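Local coordinates for protein MHC class I antigen (Ctenopharyngodon idella, PDB 5H5Z) that probably presents peptides to T cells as the heavy chain of a bony fish MHC class I molecule, paired with beta-2-microglobulin, at residues A[1-13]-A[21-33]. Numbering follows the deposited sequence.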
ATOM      1  N   GLY A   1      12.961  -0.037  17.497  1.00 36.29           N
ATOM      2  CA  GLY A   1      12.266  -0.857  16.469  1.00 33.40           C
ATOM      3  C   GLY A   1      12.965  -0.797  15.124  1.00 29.79           C
ATOM      4  O   GLY A   1      13.840   0.047  14.898  1.00 27.23           O
ATOM      5  N   THR A   2      12.583  -1.703  14.232  1.00 25.62           N
ATOM      6  CA  THR A   2      13.083  -1.704  12.863  1.00 24.04           C
ATOM      7  C   THR A   2      12.397  -0.588  12.082  1.00 22.52           C
ATOM      8  O   THR A   2      11.218  -0.301  12.293  1.00 23.54           O
ATOM      9  CB  THR A   2      12.836  -3.077  12.192  1.00 31.28           C
ATOM     10  OG1 THR A   2      13.553  -4.090  12.911  1.00 31.87           O
ATOM     11  CG2 THR A   2      13.292  -3.090  10.737  1.00 26.34           C
ATOM     12  N   HIS A   3      13.143   0.059  11.196  1.00 19.41           N
ATOM     13  CA  HIS A   3      12.578   1.080  10.331  1.00 18.25           C
ATOM     14  C   HIS A   3      13.147   0.918   8.948  1.00 17.97           C
ATOM     15  O   HIS A   3      14.210   0.313   8.779  1.00 21.20           O
ATOM     16  CB  HIS A   3      12.869   2.486  10.857  1.00 20.42           C
ATOM     17  CG  HIS A   3      12.290   2.750  12.211  1.00 21.72           C
ATOM     18  ND1 HIS A   3      10.934   2.892  12.427  1.00 23.44           N
ATOM     19  CD2 HIS A   3      12.878   2.873  13.425  1.00 21.09           C
ATOM     20  CE1 HIS A   3      10.715   3.097  13.713  1.00 21.42           C
ATOM     21  NE2 HIS A   3      11.877   3.091  14.340  1.00 22.74           N
ATOM     22  N   SER A   4      12.438   1.456   7.961  1.00 18.13           N
ATOM     23  CA  SER A   4      12.861   1.333   6.570  1.00 17.58           C
ATOM     24  C   SER A   4      12.635   2.611   5.780  1.00 16.78           C
ATOM     25  O   SER A   4      11.721   3.387   6.072  1.00 18.33           O
ATOM     26  CB  SER A   4      12.114   0.180   5.890  1.00 19.67           C
ATOM     27  OG  SER A   4      10.733   0.481   5.776  1.00 19.22           O
ATOM     28  N   LEU A   5      13.481   2.810   4.771  1.00 16.35           N
ATOM     29  CA  LEU A   5      13.341   3.877   3.794  1.00 15.97           C
ATOM     30  C   LEU A   5      13.276   3.217   2.422  1.00 15.85           C
ATOM     31  O   LEU A   5      14.133   2.390   2.093  1.00 17.06           O
ATOM     32  CB  LEU A   5      14.538   4.845   3.875  1.00 16.19           C
ATOM     33  CG  LEU A   5      14.688   5.906   2.775  1.00 15.30           C
ATOM     34  CD1 LEU A   5      13.481   6.831   2.669  1.00 16.75           C
ATOM     35  CD2 LEU A   5      15.971   6.717   2.960  1.00 18.75           C
ATOM     36  N   LYS A   6      12.255   3.559   1.637  1.00 15.62           N
ATOM     37  CA  LYS A   6      12.057   2.949   0.319  1.00 15.77           C
ATOM     38  C   LYS A   6      11.599   3.965  -0.715  1.00 16.33           C
ATOM     39  O   LYS A   6      10.818   4.878  -0.417  1.00 17.52           O
ATOM     40  CB  LYS A   6      11.012   1.821   0.376  1.00 19.57           C
ATOM     41  CG  LYS A   6      11.313   0.696   1.349  1.00 23.16           C
ATOM     42  CD  LYS A   6      10.130  -0.251   1.440  1.00 31.05           C
ATOM     43  CE  LYS A   6      10.380  -1.395   2.406  1.00 30.68           C
ATOM     44  NZ  LYS A   6       9.155  -2.242   2.487  1.00 29.17           N
ATOM     45  N   TYR A   7      12.092   3.792  -1.934  1.00 17.34           N
ATOM     46  CA  TYR A   7      11.629   4.578  -3.066  1.00 16.80           C
ATOM     47  C   TYR A   7      11.043   3.652  -4.110  1.00 15.94           C
ATOM     48  O   TYR A   7      11.583   2.579  -4.370  1.00 16.76           O
ATOM     49  CB  TYR A   7      12.768   5.425  -3.645  1.00 17.57           C
ATOM     50  CG  TYR A   7      13.149   6.546  -2.715  1.00 17.97           C
ATOM     51  CD1 TYR A   7      12.464   7.757  -2.745  1.00 19.16           C
ATOM     52  CD2 TYR A   7      14.177   6.390  -1.785  1.00 18.68           C
ATOM     53  CE1 TYR A   7      12.797   8.794  -1.886  1.00 19.85           C
ATOM     54  CE2 TYR A   7      14.514   7.419  -0.917  1.00 19.56           C
ATOM     55  CZ  TYR A   7      13.821   8.618  -0.974  1.00 20.17           C
ATOM     56  OH  TYR A   7      14.144   9.642  -0.113  1.00 24.11           O
ATOM     57  N   VAL A   8       9.915   4.063  -4.680  1.00 16.24           N
ATOM     58  CA  VAL A   8       9.290   3.317  -5.776  1.00 17.98           C
ATOM     59  C   VAL A   8       9.066   4.261  -6.957  1.00 17.90           C
ATOM     60  O   VAL A   8       8.369   5.270  -6.829  1.00 20.39           O
ATOM     61  CB  VAL A   8       7.991   2.574  -5.347  1.00 22.12           C
ATOM     62  CG1 VAL A   8       8.308   1.462  -4.352  1.00 21.90           C
ATOM     63  CG2 VAL A   8       6.951   3.529  -4.782  1.00 23.46           C
ATOM     64  N   TYR A   9       9.708   3.959  -8.084  1.00 18.27           N
ATOM     65  CA  TYR A   9       9.581   4.774  -9.293  1.00 18.02           C
ATOM     66  C   TYR A   9       8.721   4.042 -10.318  1.00 17.59           C
ATOM     67  O   TYR A   9       8.939   2.852 -10.573  1.00 19.05           O
ATOM     68  CB  TYR A   9      10.936   5.014  -9.958  1.00 20.77           C
ATOM     69  CG  TYR A   9      12.009   5.747  -9.166  1.00 20.32           C
ATOM     70  CD1 TYR A   9      11.734   6.379  -7.946  1.00 21.46           C
ATOM     71  CD2 TYR A   9      13.308   5.817  -9.665  1.00 22.31           C
ATOM     72  CE1 TYR A   9      12.734   7.044  -7.245  1.00 21.37           C
ATOM     73  CE2 TYR A   9      14.311   6.489  -8.980  1.00 21.42           C
ATOM     74  CZ  TYR A   9      14.019   7.094  -7.773  1.00 22.40           C
ATOM     75  OH  TYR A   9      15.027   7.741  -7.103  1.00 23.32           O
ATOM     76  N   THR A  10       7.775   4.754 -10.927  1.00 17.70           N
ATOM     77  CA  THR A  10       6.980   4.196 -12.031  1.00 19.85           C
ATOM     78  C   THR A  10       7.133   5.011 -13.312  1.00 21.53           C
ATOM     79  O   THR A  10       6.800   6.196 -13.351  1.00 22.89           O
ATOM     80  CB  THR A  10       5.481   4.100 -11.685  1.00 20.58           C
ATOM     81  OG1 THR A  10       5.310   3.355 -10.472  1.00 21.58           O
ATOM     82  CG2 THR A  10       4.701   3.413 -12.822  1.00 20.13           C
ATOM     83  N   GLY A  11       7.597   4.352 -14.364  1.00 24.07           N
ATOM     84  CA  GLY A  11       7.701   4.968 -15.668  1.00 25.30           C
ATOM     85  C   GLY A  11       6.719   4.330 -16.638  1.00 26.44           C
ATOM     86  O   GLY A  11       6.606   3.114 -16.707  1.00 26.43           O
ATOM     87  N   VAL A  12       5.982   5.167 -17.349  1.00 26.05           N
ATOM     88  CA  VAL A  12       5.021   4.699 -18.334  1.00 30.27           C
ATOM     89  C   VAL A  12       5.264   5.335 -19.696  1.00 30.35           C
ATOM     90  O   VAL A  12       5.412   6.538 -19.802  1.00 31.39           O
ATOM     91  CB  VAL A  12       3.588   5.018 -17.897  1.00 31.52           C
ATOM     92  CG1 VAL A  12       2.588   4.446 -18.885  1.00 32.86           C
ATOM     93  CG2 VAL A  12       3.338   4.482 -16.500  1.00 33.77           C
ATOM     94  N   SER A  13       5.263   4.523 -20.741  1.00 30.29           N
ATOM     95  CA  SER A  13       5.398   5.054 -22.083  1.00 35.84           C
ATOM     96  C   SER A  13       4.060   4.944 -22.793  1.00 41.69           C
ATOM     97  O   SER A  13       3.456   3.882 -22.805  1.00 41.90           O
ATOM     98  CB  SER A  13       6.461   4.280 -22.855  1.00 46.68           C
ATOM     99  OG  SER A  13       6.096   2.918 -22.972  1.00 57.59           O
ATOM    100  N   PHE A  21       6.613   9.754 -15.526  1.00 23.35           N
ATOM    101  CA  PHE A  21       7.400   9.308 -14.388  1.00 23.81           C
ATOM    102  C   PHE A  21       6.704   9.704 -13.100  1.00 21.86           C
ATOM    103  O   PHE A  21       6.238  10.834 -12.972  1.00 23.34           O
ATOM    104  CB  PHE A  21       8.801   9.935 -14.441  1.00 23.47           C
ATOM    105  CG  PHE A  21       9.714   9.488 -13.335  1.00 21.74           C
ATOM    106  CD1 PHE A  21      10.446   8.312 -13.452  1.00 21.52           C
ATOM    107  CD2 PHE A  21       9.857  10.254 -12.181  1.00 22.10           C
ATOM    108  CE1 PHE A  21      11.295   7.899 -12.439  1.00 22.24           C
ATOM    109  CE2 PHE A  21      10.707   9.846 -11.160  1.00 22.76           C
ATOM    110  CZ  PHE A  21      11.427   8.666 -11.290  1.00 22.35           C
ATOM    111  N   THR A  22       6.639   8.766 -12.157  1.00 21.68           N
ATOM    112  CA  THR A  22       6.134   9.023 -10.811  1.00 20.43           C
ATOM    113  C   THR A  22       7.104   8.415  -9.796  1.00 20.69           C
ATOM    114  O   THR A  22       7.560   7.284  -9.966  1.00 21.96           O
ATOM    115  CB  THR A  22       4.727   8.411 -10.602  1.00 24.94           C
ATOM    116  OG1 THR A  22       3.830   8.898 -11.606  1.00 25.48           O
ATOM    117  CG2 THR A  22       4.168   8.762  -9.222  1.00 25.38           C
ATOM    118  N   ALA A  23       7.428   9.166  -8.748  1.00 22.29           N
ATOM    119  CA  ALA A  23       8.246   8.638  -7.667  1.00 19.50           C
ATOM    120  C   ALA A  23       7.538   8.859  -6.338  1.00 19.78           C
ATOM    121  O   ALA A  23       7.005   9.942  -6.086  1.00 20.59           O
ATOM    122  CB  ALA A  23       9.615   9.309  -7.656  1.00 21.96           C
ATOM    123  N   VAL A  24       7.517   7.816  -5.509  1.00 18.55           N
ATOM    124  CA  VAL A  24       7.014   7.906  -4.132  1.00 17.58           C
ATOM    125  C   VAL A  24       8.100   7.430  -3.158  1.00 17.64           C
ATOM    126  O   VAL A  24       8.747   6.408  -3.386  1.00 17.96           O
ATOM    127  CB  VAL A  24       5.709   7.081  -3.958  1.00 19.29           C
ATOM    128  CG1 VAL A  24       5.338   6.909  -2.488  1.00 21.30           C
ATOM    129  CG2 VAL A  24       4.563   7.720  -4.733  1.00 20.75           C
ATOM    130  N   GLY A  25       8.309   8.180  -2.078  1.00 17.39           N
ATOM    131  CA  GLY A  25       9.227   7.751  -1.033  1.00 17.95           C
ATOM    132  C   GLY A  25       8.470   7.459   0.241  1.00 15.71           C
ATOM    133  O   GLY A  25       7.507   8.157   0.563  1.00 16.97           O
ATOM    134  N   MET A  26       8.911   6.429   0.958  1.00 16.83           N
ATOM    135  CA  MET A  26       8.215   5.933   2.138  1.00 17.23           C
ATOM    136  C   MET A  26       9.181   5.652   3.282  1.00 17.50           C
ATOM    137  O   MET A  26      10.284   5.145   3.064  1.00 18.77           O
ATOM    138  CB  MET A  26       7.468   4.636   1.800  1.00 20.14           C
ATOM    139  CG  MET A  26       6.320   4.791   0.817  1.00 23.28           C
ATOM    140  SD  MET A  26       5.738   3.183   0.258  1.00 30.23           S
ATOM    141  CE  MET A  26       6.962   2.781  -0.989  1.00 34.75           C
ATOM    142  N   VAL A  27       8.760   5.985   4.500  1.00 16.58           N
ATOM    143  CA  VAL A  27       9.413   5.482   5.698  1.00 18.20           C
ATOM    144  C   VAL A  27       8.408   4.587   6.412  1.00 17.24           C
ATOM    145  O   VAL A  27       7.270   5.006   6.655  1.00 19.58           O
ATOM    146  CB  VAL A  27       9.926   6.630   6.597  1.00 17.75           C
ATOM    147  CG1 VAL A  27      10.430   6.117   7.946  1.00 16.97           C
ATOM    148  CG2 VAL A  27      11.043   7.362   5.878  1.00 19.39           C
ATOM    149  N   ASP A  28       8.824   3.354   6.708  1.00 18.72           N
ATOM    150  CA  ASP A  28       7.943   2.330   7.297  1.00 18.93           C
ATOM    151  C   ASP A  28       6.667   2.161   6.472  1.00 20.76           C
ATOM    152  O   ASP A  28       5.561   2.005   7.014  1.00 21.81           O
ATOM    153  CB  ASP A  28       7.630   2.659   8.774  1.00 19.96           C
ATOM    154  CG  ASP A  28       8.877   2.645   9.658  1.00 23.55           C
ATOM    155  OD1 ASP A  28       9.987   2.370   9.150  1.00 25.14           O
ATOM    156  OD2 ASP A  28       8.745   2.911  10.870  1.00 24.64           O
ATOM    157  N   ASP A  29       6.844   2.211   5.150  1.00 21.22           N
ATOM    158  CA  ASP A  29       5.767   2.026   4.169  1.00 22.95           C
ATOM    159  C   ASP A  29       4.693   3.112   4.197  1.00 22.00           C
ATOM    160  O   ASP A  29       3.614   2.948   3.619  1.00 26.52           O
ATOM    161  CB  ASP A  29       5.177   0.615   4.283  1.00 25.73           C
ATOM    162  CG  ASP A  29       6.234  -0.462   4.127  1.00 28.11           C
ATOM    163  OD1 ASP A  29       6.886  -0.501   3.063  1.00 30.05           O
ATOM    164  OD2 ASP A  29       6.427  -1.260   5.065  1.00 30.34           O
ATOM    165  N   GLY A  30       5.009   4.231   4.844  1.00 19.63           N
ATOM    166  CA  GLY A  30       4.155   5.410   4.842  1.00 22.17           C
ATOM    167  C   GLY A  30       4.793   6.494   3.998  1.00 23.47           C
ATOM    168  O   GLY A  30       5.957   6.854   4.212  1.00 22.94           O
ATOM    169  N   GLN A  31       4.037   7.018   3.036  1.00 20.55           N
ATOM    170  CA  GLN A  31       4.576   7.982   2.078  1.00 19.43           C
ATOM    171  C   GLN A  31       4.969   9.298   2.741  1.00 19.56           C
ATOM    172  O   GLN A  31       4.190   9.862   3.504  1.00 22.44           O
ATOM    173  CB  GLN A  31       3.573   8.272   0.958  1.00 20.49           C
ATOM    174  CG  GLN A  31       4.024   9.433   0.080  1.00 22.40           C
ATOM    175  CD  GLN A  31       2.986   9.908  -0.918  1.00 24.57           C
ATOM    176  OE1 GLN A  31       3.334  10.318  -2.029  1.00 25.65           O
ATOM    177  NE2 GLN A  31       1.715   9.887  -0.527  1.00 24.88           N
ATOM    178  N   PHE A  32       6.170   9.786   2.437  1.00 18.64           N
ATOM    179  CA  PHE A  32       6.595  11.108   2.905  1.00 18.93           C
ATOM    180  C   PHE A  32       6.986  12.051   1.758  1.00 20.12           C
ATOM    181  O   PHE A  32       7.174  13.246   1.979  1.00 21.02           O
ATOM    182  CB  PHE A  32       7.730  10.988   3.940  1.00 18.97           C
ATOM    183  CG  PHE A  32       9.085  10.711   3.335  1.00 19.30           C
ATOM    184  CD1 PHE A  32       9.467   9.412   3.017  1.00 17.30           C
ATOM    185  CD2 PHE A  32       9.983  11.752   3.090  1.00 21.40           C
ATOM    186  CE1 PHE A  32      10.708   9.149   2.455  1.00 17.95           C
ATOM    187  CE2 PHE A  32      11.233  11.499   2.528  1.00 19.80           C
ATOM    188  CZ  PHE A  32      11.597  10.195   2.209  1.00 19.42           C
ATOM    189  N   MET A  33       7.096  11.512   0.542  1.00 19.17           N
ATOM    190  CA  MET A  33       7.554  12.280  -0.622  1.00 20.21           C
ATOM    191  C   MET A  33       6.773  11.878  -1.869  1.00 18.56           C
ATOM    192  O   MET A  33       6.416  10.708  -2.025  1.00 20.52           O
ATOM    193  CB  MET A  33       9.055  12.041  -0.834  1.00 24.16           C
ATOM    194  CG  MET A  33       9.677  12.714  -2.052  1.00 31.04           C
ATOM    195  SD  MET A  33       9.407  11.801  -3.583  1.00 36.50           S
ATOM    196  CE  MET A  33      10.376  10.340  -3.304  1.00 33.00           C
TER
HETATM  197  O   HOH W   1       9.419   2.243   3.781  1.00 24.97           O
HETATM  198  O   HOH W   2       4.165   7.361 -13.827  1.00 28.81           O
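Both oxygens of the Asp28 carboxylate are held by the strand 3-13: OD2 accepts from His3 ND1 at 2.7 Å through its syn lone pair, and OD1 takes the backbone N of Ser4 at 2.9 Å. These two bonds restrain the rotation of the carboxylate, which lies nearly coplanar (5°) with the imidazole. Asp28 sits in the type I' turn from Val27 to Gly30, which leads from strand 21-27 to strand 30-36; here Asp29 OD1 also meets the extended chain of Lys6 in a salt bridge, NZ to OD1 2.9 Å. A water joins Ser4 OG to Asp29 N. Strands 3-13 and 21-27 run antiparallel as a hairpin in the floor of the MHC class I peptide groove, with paired backbone bonds at Lys6-Met26, Val8-Val24 and Thr10-Thr22. Leu5, Tyr7 and Tyr9 project on the groove side, where all three touch the bound peptide and Tyr7 OH bonds to its backbone. Gly25, faced by Phe32 and Met33 in a classic beta bulge between strands 21-27 and 30-36, leaves room for the Tyr7 ring, whose CD1 lies 3.7 Å from Gly25 CA; Met33 CE comes in at that ring's edge. With CG anti to the backbone N (chi1 -178°), the Phe21 ring reaches across to Tyr9 and turns its edge onto one face, Phe21 CZ 3.7 Å from Tyr9 CG. On the other side of the sheet, Val8 and Val24 pack side by side against beta-2-microglobulin.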